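PDB 4DNG: putative aldehyde dehydrogenase AldY from Bacillus subtilis, which probably oxidises aldehydes to carboxylic acids with NAD+ as the cofactor, and may protect cells against stress from ethanol and related compounds. Local coordinates for residues 44-47 with 48-52; 100-103 with 104-108; 239-242 with 243-247; 308-311 with 312-315; 418-421 with 422-426. All coordinates share one frame; numbering follows the deposited sequence. Where two conformers were deposited one is given.

Interaction 1: residues 44-47 with 48-52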
# COMPACT_ATOMS: atom_id res chain seq x y z
N LYS A 44 15.86 22.89 6.46
CA LYS A 44 16.08 23.48 5.16
C LYS A 44 16.96 22.57 4.28
O LYS A 44 16.60 22.29 3.14
CB LYS A 44 16.67 24.89 5.29
CG LYS A 44 16.28 25.84 4.17
CD LYS A 44 17.23 25.76 2.98
CE LYS A 44 16.68 26.52 1.78
NZ LYS A 44 17.69 26.54 0.69
N GLN A 45 18.08 22.10 4.83
CA GLN A 45 18.99 21.17 4.12
C GLN A 45 18.28 19.90 3.59
O GLN A 45 18.56 19.42 2.47
CB GLN A 45 20.16 20.79 5.02
CG GLN A 45 21.19 21.89 5.23
CD GLN A 45 22.36 21.44 6.08
OE1 GLN A 45 22.28 21.39 7.30
NE2 GLN A 45 23.48 21.13 5.43
N LEU A 46 17.37 19.35 4.40
CA LEU A 46 16.57 18.18 4.01
C LEU A 46 15.70 18.51 2.82
O LEU A 46 15.69 17.77 1.83
CB LEU A 46 15.72 17.65 5.18
CG LEU A 46 14.85 16.39 5.01
CD1 LEU A 46 15.68 15.16 4.66
CD2 LEU A 46 14.02 16.14 6.26
N GLU A 47 14.99 19.63 2.89
CA GLU A 47 14.20 20.10 1.75
C GLU A 47 15.06 20.31 0.50
O GLU A 47 14.65 19.89 -0.58
CB GLU A 47 13.37 21.33 2.08
CG GLU A 47 12.32 21.09 3.15
CD GLU A 47 12.07 22.32 4.02
OE1 GLU A 47 12.91 23.24 4.02
OE2 GLU A 47 11.05 22.37 4.73
N ASP A 48 16.24 20.94 0.61
CA ASP A 48 17.15 20.98 -0.54
C ASP A 48 17.39 19.56 -1.10
O ASP A 48 17.26 19.33 -2.31
CB ASP A 48 18.50 21.61 -0.19
CG ASP A 48 18.41 23.08 0.15
OD1 ASP A 48 17.35 23.72 -0.08
OD2 ASP A 48 19.42 23.61 0.66
N ALA A 49 17.69 18.63 -0.20
CA ALA A 49 18.03 17.25 -0.56
C ALA A 49 16.90 16.54 -1.31
O ALA A 49 17.14 15.91 -2.34
CB ALA A 49 18.43 16.48 0.68
N PHE A 50 15.68 16.65 -0.80
CA PHE A 50 14.52 16.18 -1.56
C PHE A 50 14.40 16.85 -2.95
O PHE A 50 14.20 16.16 -3.95
CB PHE A 50 13.23 16.32 -0.74
CG PHE A 50 12.99 15.18 0.21
CD1 PHE A 50 12.91 13.87 -0.26
CD2 PHE A 50 12.86 15.41 1.59
CE1 PHE A 50 12.69 12.80 0.61
CE2 PHE A 50 12.65 14.34 2.45
CZ PHE A 50 12.55 13.03 1.96
N ASP A 51 14.55 18.18 -2.99
CA ASP A 51 14.53 18.96 -4.23
C ASP A 51 15.61 18.43 -5.20
O ASP A 51 15.33 18.14 -6.37
CB ASP A 51 14.70 20.45 -3.85
CG ASP A 51 15.02 21.36 -5.03
OD1 ASP A 51 14.71 21.02 -6.20
OD2 ASP A 51 15.57 22.46 -4.77
N ILE A 52 16.84 18.29 -4.68
CA ILE A 52 17.95 17.74 -5.44
C ILE A 52 17.74 16.29 -5.91
O ILE A 52 18.12 15.93 -7.03
CB ILE A 52 19.25 17.83 -4.62
CG1 ILE A 52 19.76 19.27 -4.60
CG2 ILE A 52 20.30 16.90 -5.19
CD1 ILE A 52 20.76 19.54 -3.49
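Lys44 NZ and Asp48 OD1 form a salt bridge of 2.9 Å. It is an i to i+4 pair near the start of the amphipathic helix 43-60. OD1 offers its syn lone pair. NZ also reaches Asp48 OD2, but that bond is weak at 3.4 Å. The two side chains cross at a slant. The lysine chain bends at its second torsion (chi2 -88°), and this turns its end toward the carboxylate. The same two residues are joined in the backbone, where Asp48 N bonds to Lys44 O at 2.9 Å. The next three i to i+4 bonds, up to Asp51 N on Glu47 O, follow the normal helical pattern.

Another flank of the helix is apolar. Leu46 and Phe50 lie side by side and point the same way. They pack on Val175 of strand 173-177, and Phe50 also meets Val146 and Ser148 of strand 135-150. This side therefore seats the helix on the parallel part of the sheet. Gln45 ties the same turn to the chain before it, with OE1 bonded to the backbone N of Glu19 and Thr42. Between the two apolar side chains, the closest approach is from Leu46 CD1 to Phe50 CE2, at 3.8 Å.

Interaction 2: residues 100-103 with 104-108; sequences KSTI and ELEQT
Glu104 starts the second turn of this part of helix 98-118, and its N bonds to Lys100 O at 3.0 Å. Its side chain is extended, and OE2 takes the backbone N-H groups of both Met157 and Asn158. The first turn of helix 156-169 is thus held by a buried carboxylate. Lys100 NZ stays 5.7 Å from Glu104 OE1, and the lysine makes a cation-pi contact with Phe155 instead. Leu105 N follows with a bond to Ser101 O. Glu106 N bonds to Thr102 O at 2.9 Å, and the two side chains run alongside each other. The methyl CG2 of Thr102 sits 3.6 Å from Glu106 OE2, whose charge is paired with Arg83. Gln107 N bonds to Ile103 O at 2.8 Å. Its extended chain runs beside Ile103, and OE1 is 4.0 Å from Ile103 CG2. An alanine at Gln107 is likely to leave the Ile103 methyl without this neighbour and to open a gap toward Asn158 and His282. Thr108 closes the turn by gripping Glu104 O twice. Its OG1 donates at 2.7 Å, and its N reaches the same oxygen from the opposite face of the carbonyl plane. The helix lies between two others: Ser101, Thr102 and Leu105 pack on helix 83-94, while Glu104, Gln107 and Thr108 pack on helix 156-169.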
# COMPACT_ATOMS: atom_id res chain seq x y z
N LYS A 100 28.12 -10.91 14.61
CA LYS A 100 26.89 -10.28 14.15
C LYS A 100 27.22 -9.32 12.99
O LYS A 100 26.50 -9.26 12.00
CB LYS A 100 26.19 -9.52 15.28
CG LYS A 100 24.78 -9.08 14.92
CD LYS A 100 24.39 -7.69 15.40
CE LYS A 100 23.51 -7.73 16.64
NZ LYS A 100 22.36 -6.77 16.55
N SER A 101 28.33 -8.60 13.12
CA SER A 101 28.71 -7.59 12.14
C SER A 101 29.11 -8.20 10.80
O SER A 101 28.80 -7.64 9.74
CB SER A 101 29.84 -6.73 12.67
OG SER A 101 29.45 -6.06 13.85
N THR A 102 29.78 -9.35 10.86
CA THR A 102 30.20 -10.04 9.65
C THR A 102 28.98 -10.49 8.87
O THR A 102 28.92 -10.33 7.64
CB THR A 102 31.08 -11.24 9.98
OG1 THR A 102 32.25 -10.76 10.66
CG2 THR A 102 31.50 -12.00 8.69
N ILE A 103 27.99 -11.01 9.59
CA ILE A 103 26.75 -11.49 8.99
C ILE A 103 26.03 -10.32 8.33
O ILE A 103 25.53 -10.43 7.20
CB ILE A 103 25.88 -12.20 10.05
CG1 ILE A 103 26.45 -13.60 10.34
CG2 ILE A 103 24.44 -12.33 9.58
CD1 ILE A 103 25.89 -14.27 11.58
N GLU A 104 26.02 -9.18 9.02
CA GLU A 104 25.37 -7.99 8.50
C GLU A 104 26.05 -7.47 7.22
O GLU A 104 25.35 -7.14 6.24
CB GLU A 104 25.31 -6.90 9.57
CG GLU A 104 24.37 -5.78 9.15
CD GLU A 104 24.07 -4.76 10.24
OE1 GLU A 104 24.20 -5.09 11.45
OE2 GLU A 104 23.70 -3.63 9.85
N LEU A 105 27.39 -7.41 7.22
CA LEU A 105 28.09 -6.98 6.02
C LEU A 105 27.84 -7.96 4.89
O LEU A 105 27.60 -7.54 3.75
CB LEU A 105 29.60 -6.80 6.24
CG LEU A 105 30.40 -6.24 5.05
CD1 LEU A 105 29.77 -5.00 4.44
CD2 LEU A 105 31.80 -5.91 5.49
N GLU A 106 27.90 -9.25 5.20
CA GLU A 106 27.56 -10.27 4.20
C GLU A 106 26.15 -10.10 3.62
O GLU A 106 25.98 -10.07 2.40
CB GLU A 106 27.83 -11.68 4.71
CG GLU A 106 29.28 -12.08 4.45
CD GLU A 106 29.80 -13.17 5.36
OE1 GLU A 106 28.98 -13.85 6.01
OE2 GLU A 106 31.03 -13.36 5.41
N GLN A 107 25.15 -9.95 4.48
CA GLN A 107 23.77 -9.77 4.00
C GLN A 107 23.57 -8.55 3.12
O GLN A 107 22.86 -8.62 2.13
CB GLN A 107 22.81 -9.73 5.16
CG GLN A 107 22.51 -11.10 5.74
CD GLN A 107 21.57 -11.01 6.94
OE1 GLN A 107 21.11 -12.02 7.45
NE2 GLN A 107 21.29 -9.78 7.38
N THR A 108 24.22 -7.45 3.49
CA THR A 108 24.28 -6.20 2.70
C THR A 108 24.83 -6.42 1.28
O THR A 108 24.27 -5.92 0.30
CB THR A 108 25.12 -5.16 3.48
OG1 THR A 108 24.53 -4.96 4.78
CG2 THR A 108 25.21 -3.79 2.76

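Interaction 3: residues 239-242 with 243-247; sequences IGEI and AGRAF
Ile239 O and Ala243 N begin the tight part of this turn of helix 233-246, a nearly straight bond of 2.7 Å. One residue on, Gly244 N bonds to Gly240 O at 2.8 Å, with the donor above the carbonyl plane. On the polar side the charged ends stand apart. Glu241 and Arg245 point the same way. The Arg245 chain bends at its third torsion (chi3 -52°), which brings NH2 back to 3.3 Å from Glu241 CG. Glu241 OE1 and Arg245 NH2, however, are 4.1 Å apart, beyond a salt bridge. Arg245 was modelled in two conformers, so its details are less certain. In one of these conformers Glu241 forms a salt bridge with Arg245 of the second subunit, and Arg245 with Glu241 of the second subunit. A glutamine at Glu241 would probably leave Arg245 of both subunits without its countercharge across the interface. The helix ends in a Schellman motif at Phe247, whose phi is positive (57°) and whose ring places one face over Arg245 O. This helix is the crossover between strands 226-231 and 249-254 in the Rossmann-like cofactor domain. Ile239 packs on Ile227 and Phe229 of the first strand, and with Ile242 it meets Leu219 of helix 217-220.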
# COMPACT_ATOMS: atom_id res chain seq x y z
N ILE A 239 3.55 7.45 10.86
CA ILE A 239 3.87 7.44 9.44
C ILE A 239 2.65 7.05 8.61
O ILE A 239 2.32 7.70 7.62
CB ILE A 239 5.03 6.48 9.15
CG1 ILE A 239 6.28 7.03 9.81
CG2 ILE A 239 5.20 6.29 7.63
CD1 ILE A 239 7.38 6.01 9.96
N GLY A 240 1.96 5.99 9.03
CA GLY A 240 0.80 5.48 8.29
C GLY A 240 -0.27 6.52 8.07
O GLY A 240 -0.91 6.58 7.02
N GLU A 241 -0.46 7.37 9.07
CA GLU A 241 -1.46 8.40 8.97
C GLU A 241 -1.02 9.49 7.99
O GLU A 241 -1.79 9.91 7.12
CB GLU A 241 -1.73 8.93 10.38
CG GLU A 241 -2.28 10.33 10.55
CD GLU A 241 -1.92 10.87 11.91
OE1 GLU A 241 -2.83 11.19 12.71
OE2 GLU A 241 -0.71 10.95 12.20
N ILE A 242 0.23 9.91 8.10
CA ILE A 242 0.74 11.00 7.26
C ILE A 242 0.84 10.53 5.82
O ILE A 242 0.43 11.24 4.91
CB ILE A 242 2.11 11.54 7.73
CG1 ILE A 242 1.92 12.40 8.97
CG2 ILE A 242 2.80 12.34 6.62
CD1 ILE A 242 3.11 12.37 9.91
N ALA A 243 1.39 9.34 5.63
CA ALA A 243 1.59 8.80 4.29
C ALA A 243 0.26 8.36 3.69
O ALA A 243 0.02 8.54 2.49
CB ALA A 243 2.60 7.66 4.33
N GLY A 244 -0.63 7.82 4.52
CA GLY A 244 -1.97 7.45 4.08
C GLY A 244 -2.74 8.65 3.55
O GLY A 244 -3.36 8.56 2.49
N ARG A 245 -2.71 9.76 4.30
CA ARG A 245 -3.36 11.02 3.92
C ARG A 245 -2.83 11.55 2.59
O ARG A 245 -3.57 12.11 1.79
CB ARG A 245 -3.12 12.07 5.02
CG ARG A 245 -4.04 13.28 4.95
CD ARG A 245 -3.64 14.35 5.96
NE ARG A 245 -3.51 13.81 7.32
CZ ARG A 245 -2.41 13.91 8.07
NH1 ARG A 245 -1.34 14.54 7.60
NH2 ARG A 245 -2.40 13.39 9.29
N ALA A 246 -1.53 11.37 2.37
CA ALA A 246 -0.87 11.89 1.17
C ALA A 246 -0.75 10.84 0.06
O ALA A 246 -0.21 11.13 -1.00
CB ALA A 246 0.50 12.48 1.52
N PHE A 247 -1.27 9.64 0.30
CA PHE A 247 -1.25 8.55 -0.68
C PHE A 247 0.17 8.20 -1.14
O PHE A 247 0.39 7.92 -2.31
CB PHE A 247 -2.11 8.86 -1.92
CG PHE A 247 -3.45 9.45 -1.61
CD1 PHE A 247 -4.42 8.70 -0.93
CD2 PHE A 247 -3.76 10.75 -2.02
CE1 PHE A 247 -5.67 9.25 -0.64
CE2 PHE A 247 -5.01 11.31 -1.74
CZ PHE A 247 -5.96 10.56 -1.05

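Interaction 4: residues 308-311 with 312-315; sequences TARV and KQLP
The guanidinium of Arg310 and the amide of Gln313 are nearly parallel, with their planes 10° apart, in the C-terminal turn of helix 297-313. Their chains nevertheless cross at about a right angle, and Arg310 NH1 stays 3.9 Å from Gln313 NE2. Leu314 CD2 comes obliquely to the same guanidinium, 3.4 Å from Arg310 NH1. The arginine reaches this place because its chain bends at the second torsion (chi2 70°). Regular i to i+4 bonding gives way here. Lys312 N still bonds to Thr308 O at 3.1 Å. The next two bonds are shorter loops of the i to i+3 kind. Gln313 N meets Arg310 O, and Leu314 N meets Val311 O, each at 3.3 Å and from well above the carbonyl plane. The chain then leaves the helix, and Pro315 pairs with Val325 and Val326 through its backbone.

The buried side is apolar. Val311 and Leu314 both rest on Phe280 of helix 268-281, and Val311 also meets Pro365 and Val367 of strand 362-369. The turn thus joins a helix to the sheet beside it. Leu314 CG lies near the carbonyls of Arg310 and Val311, 3.2 Å from Val311 O.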
# COMPACT_ATOMS: atom_id res chain seq x y z
N THR A 308 19.29 -23.35 28.83
CA THR A 308 19.87 -22.65 29.99
C THR A 308 21.36 -22.90 30.13
O THR A 308 22.15 -21.94 30.23
CB THR A 308 19.19 -23.03 31.33
OG1 THR A 308 19.15 -24.46 31.47
CG2 THR A 308 17.79 -22.47 31.42
N ALA A 309 21.76 -24.17 30.14
CA ALA A 309 23.18 -24.49 30.26
C ALA A 309 23.99 -23.77 29.18
O ALA A 309 25.03 -23.18 29.48
CB ALA A 309 23.41 -25.99 30.18
N ARG A 310 23.49 -23.80 27.94
CA ARG A 310 24.23 -23.28 26.78
C ARG A 310 24.38 -21.76 26.83
O ARG A 310 25.44 -21.21 26.51
CB ARG A 310 23.58 -23.78 25.48
CG ARG A 310 24.28 -23.39 24.18
CD ARG A 310 25.62 -24.09 23.96
NE ARG A 310 26.26 -23.66 22.72
CZ ARG A 310 27.05 -22.59 22.59
NH1 ARG A 310 27.31 -21.81 23.63
NH2 ARG A 310 27.58 -22.29 21.41
N VAL A 311 23.30 -21.09 27.26
CA VAL A 311 23.24 -19.63 27.39
C VAL A 311 24.24 -19.14 28.44
O VAL A 311 24.90 -18.11 28.26
CB VAL A 311 21.80 -19.16 27.73
CG1 VAL A 311 21.77 -17.76 28.30
CG2 VAL A 311 20.91 -19.26 26.49
N LYS A 312 24.35 -19.90 29.53
CA LYS A 312 25.25 -19.60 30.64
C LYS A 312 26.74 -19.52 30.25
O LYS A 312 27.53 -18.88 30.94
CB LYS A 312 25.08 -20.62 31.78
CG LYS A 312 23.78 -20.51 32.57
CD LYS A 312 24.04 -20.43 34.07
CE LYS A 312 24.39 -19.00 34.49
NZ LYS A 312 25.08 -18.89 35.80
N GLN A 313 27.10 -20.17 29.14
CA GLN A 313 28.48 -20.25 28.67
C GLN A 313 28.89 -19.03 27.88
O GLN A 313 30.05 -18.60 27.95
CB GLN A 313 28.67 -21.47 27.77
CG GLN A 313 29.13 -22.73 28.48
CD GLN A 313 28.62 -23.99 27.80
OE1 GLN A 313 28.07 -24.87 28.46
NE2 GLN A 313 28.77 -24.07 26.48
N LEU A 314 27.93 -18.48 27.13
CA LEU A 314 28.20 -17.46 26.12
C LEU A 314 29.14 -16.36 26.63
O LEU A 314 28.92 -15.81 27.71
CB LEU A 314 26.90 -16.86 25.59
CG LEU A 314 25.79 -17.84 25.15
CD1 LEU A 314 24.50 -17.06 24.92
CD2 LEU A 314 26.18 -18.65 23.92
N PRO A 315 30.22 -16.08 25.87
CA PRO A 315 31.16 -14.98 26.16
C PRO A 315 30.53 -13.59 26.09
O PRO A 315 29.87 -13.24 25.11
CB PRO A 315 32.22 -15.13 25.06
CG PRO A 315 32.22 -16.60 24.76
CD PRO A 315 30.77 -17.02 24.88

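Interaction 5: residues 418-421 with 422-426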
# COMPACT_ATOMS: atom_id res chain seq x y z
N LEU A 418 7.71 -32.75 8.37
CA LEU A 418 7.82 -31.62 7.42
C LEU A 418 6.49 -31.25 6.73
O LEU A 418 6.28 -30.09 6.38
CB LEU A 418 8.92 -31.87 6.39
CG LEU A 418 10.38 -31.97 6.85
CD1 LEU A 418 11.28 -32.18 5.64
CD2 LEU A 418 10.83 -30.75 7.65
N GLU A 419 5.62 -32.24 6.54
CA GLU A 419 4.25 -31.99 6.09
C GLU A 419 3.48 -31.21 7.16
O GLU A 419 2.78 -30.23 6.84
CB GLU A 419 3.51 -33.29 5.75
CG GLU A 419 3.93 -33.97 4.44
CD GLU A 419 3.12 -35.23 4.12
OE1 GLU A 419 2.04 -35.44 4.73
OE2 GLU A 419 3.55 -36.01 3.24
N LYS A 420 3.62 -31.64 8.42
CA LYS A 420 2.95 -31.04 9.59
C LYS A 420 3.42 -29.61 9.84
O LYS A 420 2.63 -28.74 10.22
CB LYS A 420 3.23 -31.90 10.82
CG LYS A 420 2.65 -31.47 12.16
CD LYS A 420 3.27 -32.33 13.26
CE LYS A 420 2.62 -32.13 14.62
NZ LYS A 420 1.36 -32.94 14.79
N GLY A 421 4.71 -29.37 9.65
CA GLY A 421 5.27 -28.03 9.78
C GLY A 421 4.76 -27.05 8.73
O GLY A 421 4.53 -25.88 9.03
N GLU A 422 4.60 -27.54 7.50
CA GLU A 422 4.13 -26.70 6.42
C GLU A 422 2.67 -26.34 6.62
O GLU A 422 2.24 -25.24 6.28
CB GLU A 422 4.34 -27.40 5.08
CG GLU A 422 4.00 -26.54 3.88
CD GLU A 422 4.15 -27.29 2.58
OE1 GLU A 422 5.30 -27.55 2.16
OE2 GLU A 422 3.11 -27.63 1.98
N LYS A 423 1.90 -27.26 7.19
CA LYS A 423 0.47 -27.04 7.34
C LYS A 423 0.16 -26.14 8.53
O LYS A 423 -0.80 -25.37 8.51
CB LYS A 423 -0.31 -28.36 7.37
CG LYS A 423 -0.91 -28.78 6.03
CD LYS A 423 0.12 -29.00 4.92
CE LYS A 423 -0.51 -29.41 3.59
NZ LYS A 423 -1.22 -28.30 2.89
N PHE A 424 1.01 -26.24 9.55
CA PHE A 424 0.92 -25.34 10.70
C PHE A 424 1.45 -23.96 10.32
O PHE A 424 0.92 -22.94 10.76
CB PHE A 424 1.70 -25.89 11.90
CG PHE A 424 0.90 -26.83 12.77
CD1 PHE A 424 -0.36 -26.47 13.25
CD2 PHE A 424 1.43 -28.07 13.15
CE1 PHE A 424 -1.08 -27.34 14.07
CE2 PHE A 424 0.72 -28.94 13.97
CZ PHE A 424 -0.54 -28.57 14.43
N ALA A 425 2.53 -23.95 9.52
CA ALA A 425 3.09 -22.73 8.97
C ALA A 425 2.00 -21.95 8.25
O ALA A 425 1.94 -20.73 8.34
CB ALA A 425 4.23 -23.05 8.02
N LEU A 426 1.13 -22.67 7.56
CA LEU A 426 0.01 -22.08 6.85
C LEU A 426 -1.09 -21.55 7.78
O LEU A 426 -2.05 -20.94 7.31
CB LEU A 426 -0.57 -23.09 5.86
CG LEU A 426 0.23 -23.20 4.56
CD1 LEU A 426 -0.23 -24.37 3.70
CD2 LEU A 426 0.19 -21.89 3.77
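Leu418 O and Glu422 N begin the bonding of the short helix 418-425, at 3.3 Å and with the donor above the carbonyl plane. Glu422 N also makes a weak bond to Glu419 O, so the first turn is loosely formed. Phe424 N bonds to Lys420 O at 3.1 Å. The bond of Ala425 N to Gly421 O is shorter, at 2.8 Å. This helix is the crossover of a beta-alpha-beta unit between strands 410-414 and 432-435.

Lys420 and Phe424 carry the side-chain contact. They lie alongside each other and point the same way. Lys420 CG is 3.7 Å from both CE2 and CD2 of Phe424. The lysine chain is extended as far as CE and turns only at its last torsion (chi4 82°). This brings NZ into a long, weak ion pair with Asp395. The Phe424 side chain also touches Asp395, Gln396 and Ile399 of helix 395-403. On another side Glu422 OE2 bonds to Tyr140 OH of the second subunit, and Leu418 and Glu422 pack on Ile476 of that subunit. The helix therefore faces both its own domain and the subunit interface. Lys420 CE lies in the plane of the Phe424 ring, at its edge, 3.8 Å from Phe424 CE2.

How the interactions relate
All five are local contacts, each between neighbouring turns of its own helix. They are set in series along the chain, and none touches another. Interactions 1 and 3, centres 20 Å apart, lie on helices packed on the sheet that probably carries the NAD+ site. Interactions 4 and 5, centres 31 Å apart, lie on helices that flank the other large sheet. Interaction 2 comes within about 11 Å of interaction 4, between nearest atoms. Its Gln107 side chain is about 10 Å from that of Glu253, a predicted active-site residue. The Ile239 side chain in interaction 3 is equally far from Glu253, and about 4 Å from that of Val235. Interactions 3 and 5, centres 37 Å apart, both touch the second subunit.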